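Local coordinates for purine nucleoside phosphorylase (Grouper iridovirus, PDB 3KHS), which probably catalyses the phosphorolysis of purine nucleosides for purine salvage, at residues Val45-Ser48 with Asn52-Val55; Val76-Arg81 with Arg98-Leu103; Arg92-Met97 with Thr222-His227. All coordinates share one frame; numbering follows the deposited sequence.

The three contacts lie in the alpha-beta fold of the phosphorylase superfamily, interactions 1 and 2 on the same side of its centre. Interaction 1, local in sequence, closes first along the chain; interactions 2 and 3 then cross, their segments alternating. Strand 73-79 gives interaction 2 its first segment, and helix 95-102 serves both interaction 2 and interaction 3, whose centres are about 9 Å apart. Interactions 1 and 2, about 11 Å apart between centres, both reach the mixed sheet; the centres of interactions 1 and 3 are about 16 Å apart. Side chains join all three: Phe-53 packs on Pro-96, and Met-78 on Pro-96 and Met-97. Helix 95-102 thus packs against strand 73-79, the loop at Phe-53 and helix 219-227.

Interaction 1: Val45-Ser48 with Asn52-Val55; sequences VAYS and NFPV
Tyr-47 and Phe-53 bring their aromatic rings together in the alpha-beta fold of the phosphorylase superfamily, where strand 42-46 of the mixed sheet ends in a short 3-10 segment and the chain turns back through a loop. The return is quick, with three residues between the two segments, and the backbones stay apart, the CA of Tyr-47 lying 6.4 Å from the CA of Phe-53. Along the returning loop, Asn-52 comes first and turns to other parts of the fold: its ND2 bonds to Glu-9 and Thr-10 of helix 3-15, and its carbonyl oxygen accepts a bond from Arg-92. Phe-53 then carries the contact. Its ring sends the CD2-CE2 side over one face of the tyrosine, toward the rim, while the phenol leans obliquely against the phenylalanine. With planes 53° apart and ring centroids separated by 5.0 Å, the pair is neither a parallel stack nor an edge-to-face arrangement. The CB of Phe-53 also comes within 3.9 Å of the carbonyl O of Tyr-47, and the far parts of its ring rest on Pro-96 and Val-99 of helix 95-102. Pro-54 points away and packs on Phe-82 and His-88. On the tyrosine, CG stands anti to the carbonyl carbon (chi1 -74°); this torsion sets the ring so that OH hydrogen-bonds to the carbonyl O of Gly-80. That polar anchor holds the far end of the ring while Phe-53 CE2 lies over its face, where the closest pair is Tyr-47 CD1 and Phe-53 CE2, 3.4 Å apart.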
loop_
_atom_site.group_PDB
_atom_site.type_symbol
_atom_site.label_atom_id
_atom_site.label_comp_id
_atom_site.label_asym_id
_atom_site.label_seq_id
_atom_site.Cartn_x
_atom_site.Cartn_y
_atom_site.Cartn_z
ATOM N N VAL B 45 -31.124 -12.019 -10.927
ATOM C CA VAL B 45 -30.719 -10.931 -11.794
ATOM C C VAL B 45 -29.218 -10.992 -12.040
ATOM O O VAL B 45 -28.431 -10.810 -11.116
ATOM C CB VAL B 45 -31.093 -9.579 -11.170
ATOM C CG1 VAL B 45 -30.928 -8.481 -12.184
ATOM C CG2 VAL B 45 -32.529 -9.621 -10.650
ATOM N N ALA B 46 -28.826 -11.248 -13.286
ATOM C CA ALA B 46 -27.415 -11.323 -13.649
ATOM C C ALA B 46 -26.758 -9.992 -13.345
ATOM O O ALA B 46 -27.395 -8.933 -13.518
ATOM C CB ALA B 46 -27.286 -11.615 -15.106
ATOM N N TYR B 47 -25.500 -10.027 -12.899
ATOM C CA TYR B 47 -24.787 -8.778 -12.603
ATOM C C TYR B 47 -24.726 -7.886 -13.859
ATOM O O TYR B 47 -24.821 -6.662 -13.788
ATOM C CB TYR B 47 -23.350 -9.050 -12.124
ATOM C CG TYR B 47 -23.232 -9.576 -10.713
ATOM C CD1 TYR B 47 -24.330 -9.572 -9.849
ATOM C CD2 TYR B 47 -22.023 -10.106 -10.246
ATOM C CE1 TYR B 47 -24.239 -10.086 -8.565
ATOM C CE2 TYR B 47 -21.913 -10.623 -8.959
ATOM C CZ TYR B 47 -23.034 -10.612 -8.116
ATOM O OH TYR B 47 -22.960 -11.126 -6.832
ATOM N N SER B 48 -24.578 -8.529 -15.008
ATOM C CA SER B 48 -24.463 -7.838 -16.275
ATOM C C SER B 48 -25.649 -6.942 -16.633
ATOM O O SER B 48 -25.505 -5.990 -17.401
ATOM C CB SER B 48 -24.239 -8.866 -17.374
ATOM O OG SER B 48 -25.304 -9.793 -17.414
ATOM N N ASN B 52 -24.902 0.166 -12.963
ATOM C CA ASN B 52 -23.815 0.579 -12.070
ATOM C C ASN B 52 -22.940 -0.538 -11.489
ATOM O O ASN B 52 -21.905 -0.243 -10.911
ATOM C CB ASN B 52 -24.361 1.418 -10.906
ATOM C CG ASN B 52 -24.919 2.757 -11.344
ATOM O OD1 ASN B 52 -24.304 3.474 -12.122
ATOM N ND2 ASN B 52 -26.081 3.114 -10.807
ATOM N N PHE B 53 -23.356 -1.799 -11.615
ATOM C CA PHE B 53 -22.561 -2.919 -11.086
ATOM C C PHE B 53 -21.299 -3.115 -11.907
ATOM O O PHE B 53 -21.335 -3.067 -13.146
ATOM C CB PHE B 53 -23.365 -4.231 -11.116
ATOM C CG PHE B 53 -23.708 -4.789 -9.752
ATOM C CD1 PHE B 53 -24.326 -4.002 -8.789
ATOM C CD2 PHE B 53 -23.438 -6.113 -9.447
ATOM C CE1 PHE B 53 -24.671 -4.522 -7.539
ATOM C CE2 PHE B 53 -23.777 -6.650 -8.203
ATOM C CZ PHE B 53 -24.396 -5.853 -7.245
ATOM N N PRO B 54 -20.165 -3.340 -11.239
ATOM C CA PRO B 54 -18.930 -3.543 -12.013
ATOM C C PRO B 54 -19.060 -4.824 -12.833
ATOM O O PRO B 54 -19.854 -5.689 -12.496
ATOM C CB PRO B 54 -17.860 -3.663 -10.935
ATOM C CG PRO B 54 -18.405 -2.795 -9.820
ATOM C CD PRO B 54 -19.885 -3.152 -9.805
ATOM N N VAL B 55 -18.300 -4.936 -13.915
ATOM C CA VAL B 55 -18.328 -6.135 -14.748
ATOM C C VAL B 55 -17.188 -7.039 -14.274
ATOM O O VAL B 55 -16.222 -6.553 -13.681
ATOM C CB VAL B 55 -18.099 -5.787 -16.234
ATOM C CG1 VAL B 55 -18.080 -7.052 -17.064
ATOM C CG2 VAL B 55 -19.178 -4.858 -16.720
#

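Interaction 2: Val76-Arg81 with Arg98-Leu103; sequences VCMKGR and RVFKAL. With PO4 (phosphate ion), chain G.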
loop_
_atom_site.group_PDB
_atom_site.type_symbol
_atom_site.label_atom_id
_atom_site.label_comp_id
_atom_site.label_asym_id
_atom_site.label_seq_id
_atom_site.Cartn_x
_atom_site.Cartn_y
_atom_site.Cartn_z
ATOM N N VAL B 76 -31.005 -11.347 0.028
ATOM C CA VAL B 76 -30.434 -11.000 -1.268
ATOM C C VAL B 76 -29.074 -11.702 -1.187
ATOM O O VAL B 76 -28.347 -11.538 -0.209
ATOM C CB VAL B 76 -30.249 -9.462 -1.483
ATOM C CG1 VAL B 76 -29.495 -8.856 -0.368
ATOM C CG2 VAL B 76 -29.495 -9.223 -2.780
ATOM N N CYS B 77 -28.754 -12.508 -2.194
ATOM C CA CYS B 77 -27.504 -13.249 -2.203
ATOM C C CYS B 77 -26.641 -12.957 -3.418
ATOM O O CYS B 77 -27.103 -13.062 -4.552
ATOM C CB CYS B 77 -27.788 -14.744 -2.158
ATOM S SG CYS B 77 -26.322 -15.839 -2.398
ATOM N N MET B 78 -25.388 -12.584 -3.163
ATOM C CA MET B 78 -24.411 -12.310 -4.205
ATOM C C MET B 78 -23.723 -13.620 -4.561
ATOM O O MET B 78 -23.073 -14.227 -3.717
ATOM C CB MET B 78 -23.349 -11.318 -3.700
ATOM C CG MET B 78 -23.718 -9.800 -3.831
ATOM S SD MET B 78 -22.441 -8.653 -3.282
ATOM C CE MET B 78 -21.333 -8.592 -4.672
ATOM N N LYS B 79 -23.894 -14.079 -5.797
ATOM C CA LYS B 79 -23.223 -15.285 -6.259
ATOM C C LYS B 79 -22.002 -14.781 -7.029
ATOM O O LYS B 79 -22.037 -14.656 -8.247
ATOM C CB LYS B 79 -24.137 -16.116 -7.170
ATOM C CG LYS B 79 -25.099 -17.022 -6.400
ATOM C CD LYS B 79 -25.833 -17.994 -7.292
ATOM C CE LYS B 79 -24.957 -19.164 -7.710
ATOM N NZ LYS B 79 -25.784 -20.304 -8.260
ATOM N N GLY B 80 -20.937 -14.462 -6.296
ATOM C CA GLY B 80 -19.729 -13.956 -6.910
ATOM C C GLY B 80 -19.523 -12.565 -6.361
ATOM O O GLY B 80 -20.496 -11.856 -6.122
ATOM N N ARG B 81 -18.272 -12.169 -6.139
ATOM C CA ARG B 81 -17.995 -10.839 -5.613
ATOM C C ARG B 81 -16.929 -10.163 -6.479
ATOM O O ARG B 81 -16.537 -10.708 -7.488
ATOM C CB ARG B 81 -17.532 -10.932 -4.161
ATOM C CG ARG B 81 -16.314 -11.867 -3.923
ATOM C CD ARG B 81 -15.377 -11.274 -2.876
ATOM N NE ARG B 81 -16.053 -11.148 -1.585
ATOM C CZ ARG B 81 -16.303 -12.167 -0.774
ATOM N NH1 ARG B 81 -15.923 -13.413 -1.108
ATOM N NH2 ARG B 81 -16.942 -11.944 0.368
ATOM N N ARG B 98 -22.794 -1.074 -0.786
ATOM C CA ARG B 98 -23.542 0.163 -0.663
ATOM C C ARG B 98 -24.956 -0.115 -1.193
ATOM O O ARG B 98 -25.937 0.372 -0.642
ATOM C CB ARG B 98 -22.839 1.286 -1.431
ATOM C CG ARG B 98 -21.524 1.702 -0.796
ATOM C CD ARG B 98 -20.890 2.917 -1.479
ATOM N NE ARG B 98 -19.664 3.363 -0.800
ATOM C CZ ARG B 98 -18.472 2.764 -0.910
ATOM N NH1 ARG B 98 -18.335 1.701 -1.670
ATOM N NH2 ARG B 98 -17.415 3.230 -0.251
ATOM N N VAL B 99 -25.049 -0.932 -2.238
ATOM C CA VAL B 99 -26.347 -1.300 -2.798
ATOM C C VAL B 99 -27.146 -2.087 -1.731
ATOM O O VAL B 99 -28.319 -1.803 -1.489
ATOM C CB VAL B 99 -26.153 -2.135 -4.086
ATOM C CG1 VAL B 99 -27.451 -2.705 -4.560
ATOM C CG2 VAL B 99 -25.525 -1.260 -5.183
ATOM N N PHE B 100 -26.508 -3.073 -1.100
ATOM C CA PHE B 100 -27.158 -3.840 -0.043
ATOM C C PHE B 100 -27.794 -2.882 0.952
ATOM O O PHE B 100 -28.945 -3.044 1.308
ATOM C CB PHE B 100 -26.145 -4.707 0.712
ATOM C CG PHE B 100 -25.984 -6.104 0.153
ATOM C CD1 PHE B 100 -26.266 -6.376 -1.171
ATOM C CD2 PHE B 100 -25.488 -7.117 0.943
ATOM C CE1 PHE B 100 -26.053 -7.615 -1.692
ATOM C CE2 PHE B 100 -25.266 -8.385 0.428
ATOM C CZ PHE B 100 -25.544 -8.635 -0.883
ATOM N N LYS B 101 -27.043 -1.886 1.402
ATOM C CA LYS B 101 -27.567 -0.927 2.360
ATOM C C LYS B 101 -28.794 -0.201 1.807
ATOM O O LYS B 101 -29.824 -0.103 2.475
ATOM C CB LYS B 101 -26.511 0.115 2.722
ATOM C CG LYS B 101 -26.983 1.171 3.722
ATOM C CD LYS B 101 -26.232 2.469 3.524
ATOM C CE LYS B 101 -26.203 3.327 4.787
ATOM N NZ LYS B 101 -27.516 3.365 5.457
ATOM N N ALA B 102 -28.665 0.304 0.585
ATOM C CA ALA B 102 -29.738 1.022 -0.084
ATOM C C ALA B 102 -30.987 0.165 -0.227
ATOM O O ALA B 102 -32.075 0.691 -0.361
ATOM C CB ALA B 102 -29.265 1.486 -1.469
ATOM N N LEU B 103 -30.812 -1.153 -0.227
ATOM C CA LEU B 103 -31.924 -2.096 -0.351
ATOM C C LEU B 103 -32.607 -2.307 0.991
ATOM O O LEU B 103 -33.670 -2.915 1.052
ATOM C CB LEU B 103 -31.435 -3.464 -0.818
ATOM C CG LEU B 103 -31.081 -3.717 -2.268
ATOM C CD1 LEU B 103 -30.524 -5.119 -2.387
ATOM C CD2 LEU B 103 -32.304 -3.572 -3.127
HETATM P P PO4 G . -12.749 -15.169 -2.209
HETATM O O1 PO4 G . -13.554 -16.271 -1.618
HETATM O O2 PO4 G . -13.656 -14.197 -2.898
HETATM O O3 PO4 G . -12.004 -14.448 -1.136
HETATM O O4 PO4 G . -11.785 -15.740 -3.188
#
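Phe-100 is the bump that helix 95-102 offers to strand 73-79, and Val-76 and Met-78 form the hollow that receives it. The two strand residues are two apart in sequence, so both point to the same side of the sheet, while Cys-77 between them faces the other way. Although the first bond of the Phe-100 side chain does not aim at the strand, its ring reaches over and inserts its CE1-CZ end between the two. Val-76 CG1 sits over one face of that ring, 4.0 Å from its centroid and 16° off the normal, a CH-pi contact. This methyl is the one lying between the backbone N and the carbonyl carbon (chi1 53°), which places CG2 anti to the backbone N, where it meets Leu-103 CD1 at 4.2 Å. Met-78 closes the hollow from the other side of the ring plane: its CG approaches Phe-100 CZ to 3.7 Å. Its SD adds an oblique Met-aromatic contact, 4.6 Å from the ring centroid. A bend at chi3 (81°) then carries the terminal methyl off toward Pro-96. Past the strand, Arg-81 serves instead the phosphate ion, probably from the crystallisation liquor: NH1 donates to its O2 at 3.0 Å and also to the carbonyl O of Thr-111. Ser-30, His-83, Ala-113 and Ser-217 also bind the ion, and Glu-221 takes NE in a salt bridge. With no hydrogen bond between strand and helix, their interface rests on apolar shape fit, whereas Arg-81 is fixed by the Thr-111 carbonyl, Glu-221 and the anion.

Interaction 3: Arg92-Met97 with Thr222-His227; sequences RATFPM and TIVAKH
The backbones come closest where helix 95-102 begins its course past helix 219-227, with the CA of Met-97 5.8 Å from the CA of Ala-225. Val-224 is the side chain that works on two fronts. One branch, CG2, is directed at Thr-94, 3.5 Å from OG1 and 3.7 Å from CB, so it crosses the threonine obliquely, touching its hydroxyl as well as its carbon. The other, CG1, anti to the backbone N (chi1 172°), meets Met-97 CB at 3.9 Å and so fits beside the first turn of the opposing helix. Met-97 starts toward Val-224 but bends at chi2 (-56°) and again at chi3, which leads its end away from helix 219-227; on the way SD passes Ala-225 CB at 4.2 Å. The small alanine side chain lies where the two helices approach most nearly.

The hydroxyl that Val-224 presses on is not left without partners: Thr-94 OG1 hydrogen-bonds to the carbonyl O of Ala-90, also to that of Ala-91, and to NH1 of Arg-98. Thr-94 itself occupies the N-cap position of helix 95-102, though its side chain makes no capping bond. No hydrogen bond crosses between the segments, and the contact is a buried, largely apolar junction between the start of helix 95-102 and helix 219-227 in the alpha-beta phosphorylase fold, with 124 residues between them, beside Glu-221, the salt-bridge partner of Arg-81 at the phosphate site.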
loop_
_atom_site.group_PDB
_atom_site.type_symbol
_atom_site.label_atom_id
_atom_site.label_comp_id
_atom_site.label_asym_id
_atom_site.label_seq_id
_atom_site.Cartn_x
_atom_site.Cartn_y
_atom_site.Cartn_z
ATOM N N ARG B 92 -15.023 0.776 -5.863
ATOM C CA ARG B 92 -15.747 0.077 -6.905
ATOM C C ARG B 92 -16.117 -1.363 -6.479
ATOM O O ARG B 92 -17.267 -1.787 -6.620
ATOM C CB ARG B 92 -14.868 0.047 -8.144
ATOM C CG ARG B 92 -15.573 -0.262 -9.384
ATOM C CD ARG B 92 -16.049 0.999 -10.065
ATOM N NE ARG B 92 -16.997 0.606 -11.102
ATOM C CZ ARG B 92 -18.319 0.596 -10.937
ATOM N NH1 ARG B 92 -18.875 0.984 -9.779
ATOM N NH2 ARG B 92 -19.082 0.132 -11.917
ATOM N N ALA B 93 -15.152 -2.114 -5.952
ATOM C CA ALA B 93 -15.412 -3.505 -5.565
ATOM C C ALA B 93 -16.351 -3.598 -4.385
ATOM O O ALA B 93 -16.881 -4.657 -4.095
ATOM C CB ALA B 93 -14.089 -4.254 -5.207
ATOM N N THR B 94 -16.543 -2.495 -3.681
ATOM C CA THR B 94 -17.432 -2.536 -2.532
ATOM C C THR B 94 -18.749 -1.812 -2.816
ATOM O O THR B 94 -19.503 -1.480 -1.889
ATOM C CB THR B 94 -16.766 -1.924 -1.251
ATOM O OG1 THR B 94 -16.384 -0.566 -1.494
ATOM C CG2 THR B 94 -15.568 -2.733 -0.834
ATOM N N PHE B 95 -19.023 -1.573 -4.095
ATOM C CA PHE B 95 -20.251 -0.894 -4.510
ATOM C C PHE B 95 -21.474 -1.752 -4.161
ATOM O O PHE B 95 -22.504 -1.239 -3.743
ATOM C CB PHE B 95 -20.230 -0.596 -6.019
ATOM C CG PHE B 95 -21.477 0.071 -6.520
ATOM C CD1 PHE B 95 -21.788 1.371 -6.139
ATOM C CD2 PHE B 95 -22.376 -0.628 -7.320
ATOM C CE1 PHE B 95 -22.973 1.979 -6.535
ATOM C CE2 PHE B 95 -23.558 -0.045 -7.722
ATOM C CZ PHE B 95 -23.866 1.267 -7.332
ATOM N N PRO B 96 -21.373 -3.078 -4.333
ATOM C CA PRO B 96 -22.533 -3.918 -3.999
ATOM C C PRO B 96 -22.915 -3.820 -2.511
ATOM O O PRO B 96 -24.078 -3.995 -2.156
ATOM C CB PRO B 96 -22.082 -5.320 -4.421
ATOM C CG PRO B 96 -21.114 -5.048 -5.558
ATOM C CD PRO B 96 -20.324 -3.857 -5.016
ATOM N N MET B 97 -21.953 -3.525 -1.639
ATOM C CA MET B 97 -22.277 -3.375 -0.219
ATOM C C MET B 97 -23.096 -2.108 -0.007
ATOM O O MET B 97 -23.966 -2.057 0.879
ATOM C CB MET B 97 -21.030 -3.276 0.674
ATOM C CG MET B 97 -20.353 -4.599 0.989
ATOM S SD MET B 97 -21.408 -5.824 1.730
ATOM C CE MET B 97 -21.825 -6.843 0.280
ATOM N N THR B 222 -16.569 -5.446 4.540
ATOM C CA THR B 222 -17.118 -5.269 5.887
ATOM C C THR B 222 -16.838 -3.864 6.405
ATOM O O THR B 222 -17.561 -3.356 7.258
ATOM C CB THR B 222 -16.553 -6.306 6.898
ATOM O OG1 THR B 222 -15.129 -6.124 7.042
ATOM C CG2 THR B 222 -16.839 -7.715 6.402
ATOM N N ILE B 223 -15.788 -3.230 5.905
ATOM C CA ILE B 223 -15.511 -1.867 6.341
ATOM C C ILE B 223 -16.671 -0.984 5.859
ATOM O O ILE B 223 -17.167 -0.140 6.587
ATOM C CB ILE B 223 -14.229 -1.287 5.711
ATOM C CG1 ILE B 223 -12.991 -1.966 6.297
ATOM C CG2 ILE B 223 -14.196 0.241 5.928
ATOM C CD1 ILE B 223 -11.707 -1.515 5.610
ATOM N N VAL B 224 -17.074 -1.184 4.612
ATOM C CA VAL B 224 -18.143 -0.411 4.008
ATOM C C VAL B 224 -19.508 -0.777 4.610
ATOM O O VAL B 224 -20.304 0.099 4.914
ATOM C CB VAL B 224 -18.130 -0.619 2.497
ATOM C CG1 VAL B 224 -19.355 0.026 1.870
ATOM C CG2 VAL B 224 -16.814 -0.055 1.924
ATOM N N ALA B 225 -19.760 -2.062 4.796
ATOM C CA ALA B 225 -21.001 -2.528 5.386
ATOM C C ALA B 225 -21.172 -1.882 6.777
ATOM O O ALA B 225 -22.200 -1.269 7.091
ATOM C CB ALA B 225 -20.942 -4.039 5.520
ATOM N N LYS B 226 -20.137 -2.020 7.595
ATOM C CA LYS B 226 -20.144 -1.500 8.956
ATOM C C LYS B 226 -20.410 -0.017 8.963
ATOM O O LYS B 226 -21.153 0.492 9.796
ATOM C CB LYS B 226 -18.805 -1.751 9.634
ATOM C CG LYS B 226 -18.852 -1.604 11.154
ATOM C CD LYS B 226 -19.767 -2.656 11.776
ATOM C CE LYS B 226 -20.229 -2.210 13.138
ATOM N NZ LYS B 226 -19.078 -1.988 14.037
ATOM N N HIS B 227 -19.776 0.675 8.031
ATOM C CA HIS B 227 -19.921 2.102 7.912
ATOM C C HIS B 227 -21.354 2.444 7.529
ATOM O O HIS B 227 -21.860 3.487 7.914
ATOM C CB HIS B 227 -18.925 2.616 6.872
ATOM C CG HIS B 227 -19.179 4.021 6.420
ATOM N ND1 HIS B 227 -20.073 4.329 5.415
ATOM C CD2 HIS B 227 -18.659 5.202 6.838
ATOM C CE1 HIS B 227 -20.091 5.639 5.233
ATOM N NE2 HIS B 227 -19.242 6.192 6.084
#